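Local coordinates for protein dihydroneopterin aldolase (Burkholderia thailandensis, PDB 3V9O) that belongs to the dihydroneopterin aldolase family of small T-fold proteins and binds guanine in a pocket completed by a second subunit, at residues H30-N35 / Q80-C85; A60-V65 / E71-D76; A103-H108 / R112-S117. One frame throughout, in Å; residues are numbered along the deposited sequence. Where two conformers were deposited one is given.

Contact 1 of 3, residues H30-N35 / Q80-C85; sequences HEVYMN and QSVAQC. With EDO (1,2-ethanediol), chain F; SO4 (sulfate ion), chain H.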
# COMPACT_ATOMS: atom_id res chain seq x y z
N HIS A 30 16.61 -1.53 -0.01
CA HIS A 30 18.04 -1.47 0.03
C HIS A 30 18.50 -2.46 1.09
O HIS A 30 18.22 -2.28 2.26
CB HIS A 30 18.47 -0.04 0.38
CG HIS A 30 19.93 0.12 0.57
ND1 HIS A 30 20.86 -0.67 -0.05
CD2 HIS A 30 20.63 1.05 1.27
CE1 HIS A 30 22.08 -0.27 0.29
NE2 HIS A 30 21.97 0.75 1.11
N GLU A 31 19.22 -3.48 0.69
CA GLU A 31 19.74 -4.46 1.65
C GLU A 31 21.18 -4.11 2.04
O GLU A 31 22.01 -3.71 1.23
CB GLU A 31 19.68 -5.88 1.08
CG GLU A 31 20.60 -6.20 -0.03
CD GLU A 31 20.73 -7.66 -0.29
OE1 GLU A 31 19.92 -8.48 0.21
OE2 GLU A 31 21.67 -8.03 -1.02
N VAL A 32 21.43 -4.33 3.34
CA VAL A 32 22.77 -4.23 3.87
C VAL A 32 23.00 -5.42 4.79
O VAL A 32 22.06 -6.05 5.31
CB VAL A 32 23.00 -2.92 4.66
CG1 VAL A 32 22.81 -1.67 3.76
CG2 VAL A 32 22.12 -2.82 5.91
N TYR A 33 24.27 -5.74 5.03
CA TYR A 33 24.65 -6.74 5.98
C TYR A 33 25.45 -6.01 7.06
O TYR A 33 26.39 -5.26 6.73
CB TYR A 33 25.49 -7.85 5.34
CG TYR A 33 24.68 -8.73 4.39
CD1 TYR A 33 24.55 -8.37 3.06
CD2 TYR A 33 24.04 -9.89 4.85
CE1 TYR A 33 23.82 -9.18 2.18
CE2 TYR A 33 23.32 -10.69 3.98
CZ TYR A 33 23.23 -10.32 2.66
OH TYR A 33 22.51 -11.16 1.78
N MET A 34 25.05 -6.21 8.31
CA MET A 34 25.73 -5.48 9.37
C MET A 34 25.57 -6.24 10.68
O MET A 34 24.71 -7.15 10.82
CB MET A 34 25.14 -4.06 9.49
CG MET A 34 23.66 -4.14 9.89
SD MET A 34 22.83 -2.54 9.94
CE MET A 34 23.62 -1.76 11.11
N ASN A 35 26.39 -5.88 11.67
CA ASN A 35 26.19 -6.40 13.01
C ASN A 35 25.09 -5.56 13.66
O ASN A 35 25.16 -4.34 13.63
CB ASN A 35 27.52 -6.34 13.76
CG ASN A 35 28.50 -7.35 13.21
OD1 ASN A 35 28.18 -8.53 13.09
ND2 ASN A 35 29.67 -6.88 12.80
N GLN A 80 23.46 7.00 0.13
CA GLN A 80 24.64 7.55 0.83
C GLN A 80 24.40 7.69 2.32
O GLN A 80 25.30 7.40 3.13
CB GLN A 80 24.95 8.92 0.22
CG GLN A 80 25.68 8.81 -1.12
CD GLN A 80 25.70 10.11 -1.93
OE1 GLN A 80 25.17 11.15 -1.52
NE2 GLN A 80 26.29 10.02 -3.13
N SER A 81 23.24 8.20 2.69
CA SER A 81 22.94 8.36 4.10
C SER A 81 22.82 7.02 4.81
O SER A 81 23.32 6.90 5.95
CB SER A 81 21.72 9.23 4.30
OG SER A 81 21.95 10.44 3.62
N VAL A 82 22.20 6.03 4.18
CA VAL A 82 22.15 4.71 4.82
C VAL A 82 23.57 4.21 4.98
O VAL A 82 23.95 3.75 6.08
CB VAL A 82 21.36 3.74 3.94
CG1 VAL A 82 21.48 2.32 4.52
CG2 VAL A 82 19.90 4.18 3.93
N ALA A 83 24.42 4.30 3.97
CA ALA A 83 25.79 3.80 4.10
C ALA A 83 26.53 4.48 5.22
O ALA A 83 27.27 3.80 6.00
CB ALA A 83 26.58 4.00 2.80
N GLN A 84 26.38 5.79 5.37
CA GLN A 84 27.08 6.51 6.41
C GLN A 84 26.63 6.01 7.79
O GLN A 84 27.45 5.82 8.68
CB GLN A 84 26.83 8.00 6.27
CG GLN A 84 27.59 8.61 5.11
CD GLN A 84 27.07 9.98 4.66
OE1 GLN A 84 26.07 10.50 5.18
NE2 GLN A 84 27.76 10.56 3.68
N CYS A 85 25.33 5.82 7.95
CA CYS A 85 24.81 5.36 9.24
C CYS A 85 25.24 3.95 9.59
O CYS A 85 25.67 3.68 10.74
CB CYS A 85 23.28 5.53 9.28
SG CYS A 85 22.71 7.23 9.28
C1 EDO F . 24.02 5.15 15.09
O1 EDO F . 24.20 6.56 15.06
C2 EDO F . 23.69 4.69 13.68
O2 EDO F . 24.32 5.58 12.74
S SO4 H . 30.90 -3.37 14.22
O1 SO4 H . 31.83 -4.16 15.02
O2 SO4 H . 31.50 -2.07 13.91
O3 SO4 H . 30.62 -4.09 12.98
O4 SO4 H . 29.65 -3.14 14.97
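H30 of the strand 22-34 is the main strand-side partner in this contact, and V82 of the helix 76-87, which its imidazole meets directly, is the hub. The closest approach is CD2 of H30 to CG1 of V82, 3.6 Å. That methyl stands obliquely to the ring, whereas CB of V82, 3.9 Å from CD2 of H30, lies in the ring plane at its edge. Two torsions explain the meeting: CG of H30 is anti to the backbone N (chi1 175°), and CG1 of V82 takes the same setting (173°); these settings turn both groups into the gap, where they meet from opposite directions. The ring's ND1 is hydrogen-bonded to the carbonyl O of D126 of the second subunit, which limits its rotation. V32 is the second point of contact, a lighter one: its CG1 comes 4.3 Å from CG1 of V82, so one valine methyl serves both strand residues. M34 packs on V86, further along the helix, and on L97. Just past the strand, ND2 of N35 donates to O3 of a sulfate, probably from the crystallisation liquor, at 3.0 Å in a nearly straight bond (169°). No hydrogen bond joins the two segments, and only 105 Å² is buried between them. V82 also rests on I51 of the neighbouring strand 47-58. A helix laid over an antiparallel sheet, with H30 pairing to a strand of another subunit, is the arrangement of the T-fold.

Contact 2 of 3, residues A60-V65 / E71-D76; sequences ALTTPV and EVVDYD. With GUN (guanine), chain G.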
# COMPACT_ATOMS: atom_id res chain seq x y z
N ALA A 60 8.79 23.07 -6.16
CA ALA A 60 9.34 24.35 -6.51
C ALA A 60 10.86 24.33 -6.49
O ALA A 60 11.51 25.18 -7.13
CB ALA A 60 8.79 25.45 -5.60
N LEU A 61 11.43 23.38 -5.76
CA LEU A 61 12.88 23.27 -5.66
C LEU A 61 13.44 22.19 -6.57
O LEU A 61 14.66 22.01 -6.61
CB LEU A 61 13.31 22.98 -4.21
CG LEU A 61 12.89 24.08 -3.23
CD1 LEU A 61 13.30 23.68 -1.79
CD2 LEU A 61 13.51 25.43 -3.57
N THR A 62 12.60 21.41 -7.26
CA THR A 62 13.09 20.18 -7.92
C THR A 62 12.40 19.94 -9.24
O THR A 62 12.20 18.79 -9.64
CB THR A 62 12.92 18.91 -7.06
OG1 THR A 62 11.52 18.68 -6.80
CG2 THR A 62 13.68 19.06 -5.74
N THR A 63 12.01 21.00 -9.94
CA THR A 63 11.33 20.86 -11.23
C THR A 63 12.30 21.27 -12.28
O THR A 63 12.57 22.46 -12.43
CB THR A 63 9.98 21.68 -11.28
OG1 THR A 63 9.07 21.11 -10.31
CG2 THR A 63 9.35 21.54 -12.69
N PRO A 64 12.90 20.30 -12.99
CA PRO A 64 13.89 20.64 -14.00
C PRO A 64 13.22 21.17 -15.24
O PRO A 64 12.23 20.62 -15.76
CB PRO A 64 14.58 19.30 -14.30
CG PRO A 64 13.45 18.28 -14.05
CD PRO A 64 12.69 18.84 -12.86
N VAL A 65 13.78 22.28 -15.71
CA VAL A 65 13.34 22.83 -16.97
C VAL A 65 14.44 22.73 -18.01
O VAL A 65 14.18 23.03 -19.16
CB VAL A 65 12.78 24.28 -16.85
CG1 VAL A 65 11.68 24.33 -15.81
CG2 VAL A 65 13.88 25.26 -16.49
N GLU A 71 19.34 20.88 -11.02
CA GLU A 71 18.00 21.42 -10.81
C GLU A 71 17.16 20.61 -9.81
O GLU A 71 16.03 20.98 -9.51
CB GLU A 71 17.22 21.45 -12.13
CG GLU A 71 17.83 22.40 -13.13
CD GLU A 71 16.98 22.44 -14.36
OE1 GLU A 71 17.15 21.52 -15.16
OE2 GLU A 71 16.11 23.34 -14.52
N VAL A 72 17.66 19.43 -9.41
CA VAL A 72 16.90 18.58 -8.51
C VAL A 72 17.70 18.13 -7.29
O VAL A 72 18.92 18.40 -7.19
CB VAL A 72 16.37 17.32 -9.26
CG1 VAL A 72 15.55 17.69 -10.48
CG2 VAL A 72 17.49 16.38 -9.69
N VAL A 73 17.01 17.51 -6.33
CA VAL A 73 17.68 16.86 -5.19
C VAL A 73 18.13 15.48 -5.67
O VAL A 73 17.33 14.67 -6.09
CB VAL A 73 16.75 16.71 -3.96
CG1 VAL A 73 17.43 15.84 -2.89
CG2 VAL A 73 16.41 18.11 -3.39
N ASP A 74 19.45 15.27 -5.71
CA ASP A 74 20.02 14.00 -6.19
C ASP A 74 19.57 12.84 -5.31
O ASP A 74 19.85 12.82 -4.09
CB ASP A 74 21.53 14.13 -6.15
CG ASP A 74 22.27 13.00 -6.86
OD1 ASP A 74 21.75 11.88 -6.92
OD2 ASP A 74 23.43 13.26 -7.29
N TYR A 75 18.85 11.89 -5.85
CA TYR A 75 18.35 10.82 -5.03
C TYR A 75 19.41 9.82 -4.55
O TYR A 75 19.10 9.03 -3.64
CB TYR A 75 17.18 10.10 -5.75
CG TYR A 75 17.41 9.51 -7.12
CD1 TYR A 75 18.54 8.77 -7.43
CD2 TYR A 75 16.42 9.62 -8.10
CE1 TYR A 75 18.68 8.18 -8.70
CE2 TYR A 75 16.55 9.05 -9.36
CZ TYR A 75 17.71 8.34 -9.65
OH TYR A 75 17.79 7.78 -10.90
N ASP A 76 20.65 9.96 -5.02
CA ASP A 76 21.76 9.18 -4.44
C ASP A 76 21.97 9.50 -2.95
O ASP A 76 22.61 8.71 -2.25
CB ASP A 76 23.08 9.42 -5.17
CG ASP A 76 23.13 8.79 -6.58
OD1 ASP A 76 22.25 8.01 -6.99
OD2 ASP A 76 24.13 9.11 -7.27
N9 GUN G . 20.76 11.00 -9.45
C8 GUN G . 21.12 10.33 -10.62
N7 GUN G . 20.09 10.31 -11.57
C5 GUN G . 19.11 11.06 -10.96
C6 GUN G . 17.75 11.43 -11.41
O6 GUN G . 17.25 11.13 -12.50
N1 GUN G . 17.00 12.19 -10.51
C2 GUN G . 17.45 12.52 -9.23
N2 GUN G . 16.62 13.21 -8.38
N3 GUN G . 18.74 12.18 -8.80
C4 GUN G . 19.49 11.45 -9.70
O HOH W 1 14.01 23.31 -9.81
O HOH W 2 14.33 24.67 -12.47
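E71 and V65 are joined by the one direct hydrogen bond of this contact, and E71 loses more surface to it than any other residue. V65 N donates to OE2 of E71 over 2.8 Å at 165°, meeting the oxygen on its syn side but 33° out of the carboxylate plane. The extended chain of E71 lays its carboxylate alongside P64, whose CB is 3.5 Å from OE1 of E71. OE1 also accepts from the backbone N atoms of E66 and K68, so the carboxylate gathers amides from the intervening turn. A water lies 3.0 Å from OE2 of E71 and 2.8 Å from O of T63, a solvent bridge.

T62 comes second in buried area. CA of T62 lies 3.4 Å from O of E71 in a CH...O contact, and its CG2 packs at 3.7 Å on CG2 of V73. OG1 of T62 is engaged with O of P58.

V72 faces two ways. CG1 packs on CD of P64 (3.9 Å), while CG2 touches guanine N2 at 3.5 Å. Backbone and side chain together hold the ligand: guanine N2 donates to O of V73 and N9 to the carboxylate OD1 of D74, while Y75 N donates to N3. The Y75 ring lies over one face of the base. OD1 of D74 also accepts from D76 N, a capping bond at the turn leading into the helix. E95 and Q94 of the second subunit also bind the base. The 71-76 segment forms one wall of a guanine pocket lying between two subunits, as in other members of this family.

Contact 3 of 3, residues A103-H108 / R112-S117; sequences ASLLAH and RAVRVS. With EDO (1,2-ethanediol), chain B.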
# COMPACT_ATOMS: atom_id res chain seq x y z
N ALA A 103 17.20 11.20 10.69
CA ALA A 103 17.79 12.49 11.09
C ALA A 103 18.78 12.98 10.04
O ALA A 103 18.80 14.20 9.71
CB ALA A 103 18.45 12.38 12.45
N SER A 104 19.60 12.08 9.51
CA SER A 104 20.54 12.45 8.47
C SER A 104 19.83 13.04 7.26
O SER A 104 20.26 14.07 6.72
CB SER A 104 21.35 11.19 8.09
OG SER A 104 22.22 11.48 7.01
N LEU A 105 18.77 12.38 6.80
CA LEU A 105 18.11 12.82 5.58
C LEU A 105 17.27 14.10 5.77
O LEU A 105 17.11 14.87 4.81
CB LEU A 105 17.20 11.67 5.06
CG LEU A 105 18.06 10.60 4.38
CD1 LEU A 105 17.16 9.39 4.16
CD2 LEU A 105 18.69 11.04 3.06
N LEU A 106 16.77 14.34 6.98
CA LEU A 106 16.08 15.60 7.28
C LEU A 106 17.04 16.75 7.28
O LEU A 106 16.59 17.90 7.18
CB LEU A 106 15.42 15.54 8.64
CG LEU A 106 14.15 14.73 8.61
CD1 LEU A 106 13.80 14.37 10.09
CD2 LEU A 106 12.99 15.46 7.90
N ALA A 107 18.35 16.53 7.40
CA ALA A 107 19.29 17.64 7.60
C ALA A 107 19.71 18.30 6.28
O ALA A 107 20.88 18.50 6.00
CB ALA A 107 20.54 17.15 8.40
N HIS A 108 18.72 18.62 5.43
CA HIS A 108 18.95 19.15 4.09
C HIS A 108 17.85 20.18 3.85
O HIS A 108 16.67 19.92 4.14
CB HIS A 108 18.91 18.08 3.02
CG HIS A 108 19.97 17.05 3.17
ND1 HIS A 108 21.28 17.25 2.78
CD2 HIS A 108 19.93 15.85 3.81
CE1 HIS A 108 22.00 16.19 3.15
NE2 HIS A 108 21.20 15.33 3.77
N ARG A 112 11.50 18.22 2.91
CA ARG A 112 10.33 18.57 3.71
C ARG A 112 9.99 17.47 4.69
O ARG A 112 9.52 17.72 5.79
CB ARG A 112 9.17 18.77 2.77
CG ARG A 112 7.76 18.84 3.36
CD ARG A 112 7.51 20.21 3.95
NE ARG A 112 7.86 21.35 3.08
CZ ARG A 112 7.09 21.83 2.09
NH1 ARG A 112 5.90 21.27 1.83
NH2 ARG A 112 7.50 22.88 1.38
N ALA A 113 10.17 16.19 4.29
CA ALA A 113 9.77 15.06 5.13
C ALA A 113 10.51 13.81 4.73
O ALA A 113 10.99 13.75 3.56
CB ALA A 113 8.27 14.78 5.03
N VAL A 114 10.58 12.85 5.62
CA VAL A 114 11.18 11.57 5.27
C VAL A 114 10.44 10.43 5.96
O VAL A 114 9.95 10.57 7.09
CB VAL A 114 12.69 11.60 5.54
CG1 VAL A 114 12.96 11.78 7.00
CG2 VAL A 114 13.36 10.30 5.00
N ARG A 115 10.31 9.30 5.25
CA ARG A 115 9.78 8.07 5.83
C ARG A 115 10.97 7.10 5.74
O ARG A 115 11.54 6.95 4.63
CB ARG A 115 8.58 7.52 5.07
CG ARG A 115 7.99 6.24 5.79
CD ARG A 115 6.83 5.63 5.01
NE ARG A 115 7.33 5.02 3.75
CZ ARG A 115 7.88 3.78 3.60
NH1 ARG A 115 8.04 2.92 4.62
NH2 ARG A 115 8.29 3.40 2.39
N VAL A 116 11.33 6.42 6.81
CA VAL A 116 12.38 5.39 6.81
C VAL A 116 11.85 4.18 7.55
O VAL A 116 11.25 4.29 8.61
CB VAL A 116 13.62 5.83 7.55
CG1 VAL A 116 14.71 4.72 7.46
CG2 VAL A 116 14.14 7.15 6.99
N SER A 117 12.02 3.01 6.94
CA SER A 117 11.79 1.74 7.64
C SER A 117 13.06 0.91 7.56
O SER A 117 13.78 0.88 6.54
CB SER A 117 10.57 0.95 7.12
OG SER A 117 10.78 0.52 5.78
C1 EDO B . 11.72 23.31 2.03
O1 EDO B . 10.42 23.91 1.88
C2 EDO B . 11.57 22.02 2.82
O2 EDO B . 10.69 22.14 3.96
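L105 and L106, near the end of the helix 94-106, pack on V114 of the strand 113-120 in an apolar, buried helix-on-sheet contact, just before and after the short connection between these two elements. The evidence is a fork formed by V114, which was modelled in two conformers; the values here belong to one of them. In it CG1 of V114 sits in the crowded position between backbone N and carbonyl carbon (chi1 64°), and CG2 is anti to the N, so the two methyls serve different leucines. CG1 of V114 meets L106, with CG at 3.6 Å and CD2 at 3.8 Å; the two side chains cross obliquely. CG2 of V114 meets L105, the two side chains crossing at about a right angle, with CD1 4.0 Å and CB 4.1 Å away. Although the CB of L106 does not point at the strand, the end of its side chain swings nearer, and its CD2 comes within 4.3 Å of CA of A113.

L105 also touches V53 and V114 touches L55, both on the strand 47-58, while L106 reaches R136 on the other flanking strand. The strand begins irregularly: R112 and A113 both face F56, a classic beta bulge. The guanidinium of R112 leaves the packing and turns to polar partners. NE donates to O2 of an ethanediol, probably from the crystallisation liquor, at 3.1 Å, NH2 donates to its O1 at the same distance with the acceptor close to the guanidinium plane, and NH1 forms a salt bridge with D21.

No hydrogen bond or charge pair crosses between the segments. They therefore cohere by the fit of branched aliphatic groups, and the polar ends of R112 and R115 are paired elsewhere.

Contacts 1 and 3 are buried and lay successive helices, 76-87 and 94-106, on the same antiparallel sheet, contact 1 at 22-34, an outer strand within the chain, and contact 3 at the inner strand 113-120. They touch: OG of S81 lies 3.4 Å from CD2 of L105. Both lack hydrogen bonds between their segments, though contact 1 mixes an imidazole with aliphatic groups while contact 3 is wholly aliphatic. Contact 2 lies at the surface, about 24 Å from contact 1 and 16 Å from contact 3 between centres, within the loop that contact 1 closes along the chain. It combines one amide-to-carboxylate bond and water with apolar packing, and like contact 1 it reaches the second subunit.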